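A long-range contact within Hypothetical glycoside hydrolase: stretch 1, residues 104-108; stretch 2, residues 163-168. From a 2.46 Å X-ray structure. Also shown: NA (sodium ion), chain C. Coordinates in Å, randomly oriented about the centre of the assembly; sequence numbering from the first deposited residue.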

# COMPACT_ATOMS: atom_id res chain seq x y z
N PHE A 104 9.92 -4.28 8.64
CA PHE A 104 9.28 -2.96 8.62
C PHE A 104 8.57 -2.72 9.95
O PHE A 104 7.70 -3.52 10.36
CB PHE A 104 8.33 -2.81 7.41
CG PHE A 104 8.93 -3.29 6.10
CD1 PHE A 104 10.00 -2.61 5.52
CD2 PHE A 104 8.47 -4.44 5.48
CE1 PHE A 104 10.58 -3.06 4.33
CE2 PHE A 104 9.04 -4.90 4.28
CZ PHE A 104 10.10 -4.21 3.71
N ASN A 105 8.95 -1.63 10.60
CA ASN A 105 8.52 -1.32 11.96
C ASN A 105 7.52 -0.18 12.06
O ASN A 105 6.82 -0.07 13.07
CB ASN A 105 9.73 -1.00 12.83
CG ASN A 105 10.69 -2.16 12.95
OD1 ASN A 105 10.40 -3.15 13.63
ND2 ASN A 105 11.84 -2.06 12.27
N PHE A 106 7.44 0.67 11.04
CA PHE A 106 6.52 1.80 11.04
C PHE A 106 6.76 2.80 12.19
O PHE A 106 5.80 3.39 12.71
CB PHE A 106 5.07 1.29 11.04
CG PHE A 106 4.83 0.17 10.07
CD1 PHE A 106 4.75 0.42 8.70
CD2 PHE A 106 4.70 -1.15 10.51
CE1 PHE A 106 4.55 -0.61 7.79
CE2 PHE A 106 4.49 -2.19 9.61
CZ PHE A 106 4.41 -1.91 8.24
N GLU A 107 8.02 2.98 12.58
CA GLU A 107 8.39 3.86 13.70
C GLU A 107 8.60 5.30 13.28
O GLU A 107 8.43 6.21 14.08
CB GLU A 107 9.69 3.41 14.40
CG GLU A 107 9.65 2.03 15.05
CD GLU A 107 8.59 1.88 16.14
OE1 GLU A 107 8.10 2.89 16.69
OE2 GLU A 107 8.26 0.72 16.45
N ASN A 108 9.03 5.47 12.03
CA ASN A 108 9.65 6.69 11.57
C ASN A 108 8.78 7.40 10.55
O ASN A 108 8.24 6.77 9.64
CB ASN A 108 10.99 6.36 10.90
CG ASN A 108 11.96 5.59 11.81
OD1 ASN A 108 12.34 4.45 11.52
ND2 ASN A 108 12.40 6.24 12.89
N THR A 163 4.63 -3.32 19.13
CA THR A 163 5.96 -3.17 19.72
C THR A 163 6.24 -1.71 20.14
O THR A 163 6.64 -1.45 21.28
CB THR A 163 7.05 -3.70 18.74
OG1 THR A 163 6.72 -5.03 18.32
CG2 THR A 163 8.42 -3.70 19.40
N GLY A 164 6.01 -0.77 19.21
CA GLY A 164 6.09 0.68 19.47
C GLY A 164 4.97 1.42 18.73
O GLY A 164 3.80 1.22 19.03
N ASN A 165 5.33 2.26 17.76
CA ASN A 165 4.34 2.83 16.83
C ASN A 165 3.96 1.80 15.78
O ASN A 165 4.71 0.85 15.53
CB ASN A 165 4.85 4.06 16.07
CG ASN A 165 5.39 5.18 16.97
OD1 ASN A 165 4.79 5.55 17.98
ND2 ASN A 165 6.52 5.75 16.56
N CYS A 166 2.79 1.99 15.15
CA CYS A 166 2.35 1.12 14.05
C CYS A 166 1.80 1.92 12.88
O CYS A 166 1.56 3.12 12.99
CB CYS A 166 1.30 0.09 14.55
SG CYS A 166 -0.29 0.76 15.17
N LEU A 167 1.62 1.26 11.75
CA LEU A 167 0.90 1.84 10.63
C LEU A 167 -0.59 2.05 10.97
O LEU A 167 -1.22 1.19 11.59
CB LEU A 167 1.03 0.94 9.40
CG LEU A 167 0.47 1.47 8.08
CD1 LEU A 167 1.23 2.69 7.65
CD2 LEU A 167 0.51 0.39 6.98
N GLN A 168 -1.12 3.20 10.57
CA GLN A 168 -2.53 3.53 10.74
C GLN A 168 -3.08 3.93 9.37
O GLN A 168 -2.80 5.01 8.87
CB GLN A 168 -2.70 4.68 11.73
CG GLN A 168 -4.15 5.08 12.03
CD GLN A 168 -4.23 6.43 12.78
OE1 GLN A 168 -4.16 6.46 14.01
NE2 GLN A 168 -4.37 7.54 12.02
NA NA C . 6.27 -0.93 15.17

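How do the two backbones lie against each other? They draw nearest at two successive pairs, F106 with C166 and E107 with N165, each with CA atoms 5.2 Å apart. Because the residue number rises on one side as it falls on the other, the chains pass in opposite senses here. Stretch 2 enters a strand at C166, whereas N105 to E107 form an irregular loop in which F106 takes up a positive phi of 60°. No hydrogen bond joins backbone to backbone across this approach; side chains and a metal ion make the links instead.

What holds two carbonyl oxygens close together? N105 O and N165 O lie 3.4 Å apart, a pairing of two electron-rich atoms that would be unfavourable by itself. The sodium ion offsets that repulsion: NA is 2.3 Å from N105 O and 2.4 Å from N165 O. The carboxylate of E107 adds a longer contact, OE2 to NA at 2.9 Å, and a further ligand comes from elsewhere in the structure.

How does E107 reach stretch 2 when its CA-to-CB bond points sideways? With chi1 and chi2 both in m, the side chain folds so that its carboxylate comes close to the opposing loop. There E107 OE1 accepts a hydrogen bond from the backbone N of N165 at 3.0 Å, with a favourable angle of 158°, while OE2 belongs to the sodium site. N165 answers with its own side chain: its ND2 donates to the backbone O of E107 at 3.2 Å, at a more bent 139°. The two residues are therefore joined by a reciprocal pair of bonds, each using one side chain and one backbone group. OE2 also lies 3.7 Å from CA of G164, and the absence of a side chain matters there, since a CB in the ideal position would stand 2.8 Å from OE2 of E107 and clash.

Where does the apolar part of the contact lie? The CA-to-CB bond of the buried F106 points toward stretch 2, and its CB comes within 3.5 Å of the backbone N of L167. Its ring carries L167 CB over one face, 4.0 Å from the centroid and 20° off the normal, so a CH-pi contact accompanies the van der Waals packing; the closest side-chain atoms, F106 CD1 and L167 CB, are 3.8 Å apart. The CA-to-CB bond of C166 points away, and its backbone C lies 3.8 Å from F106 CB.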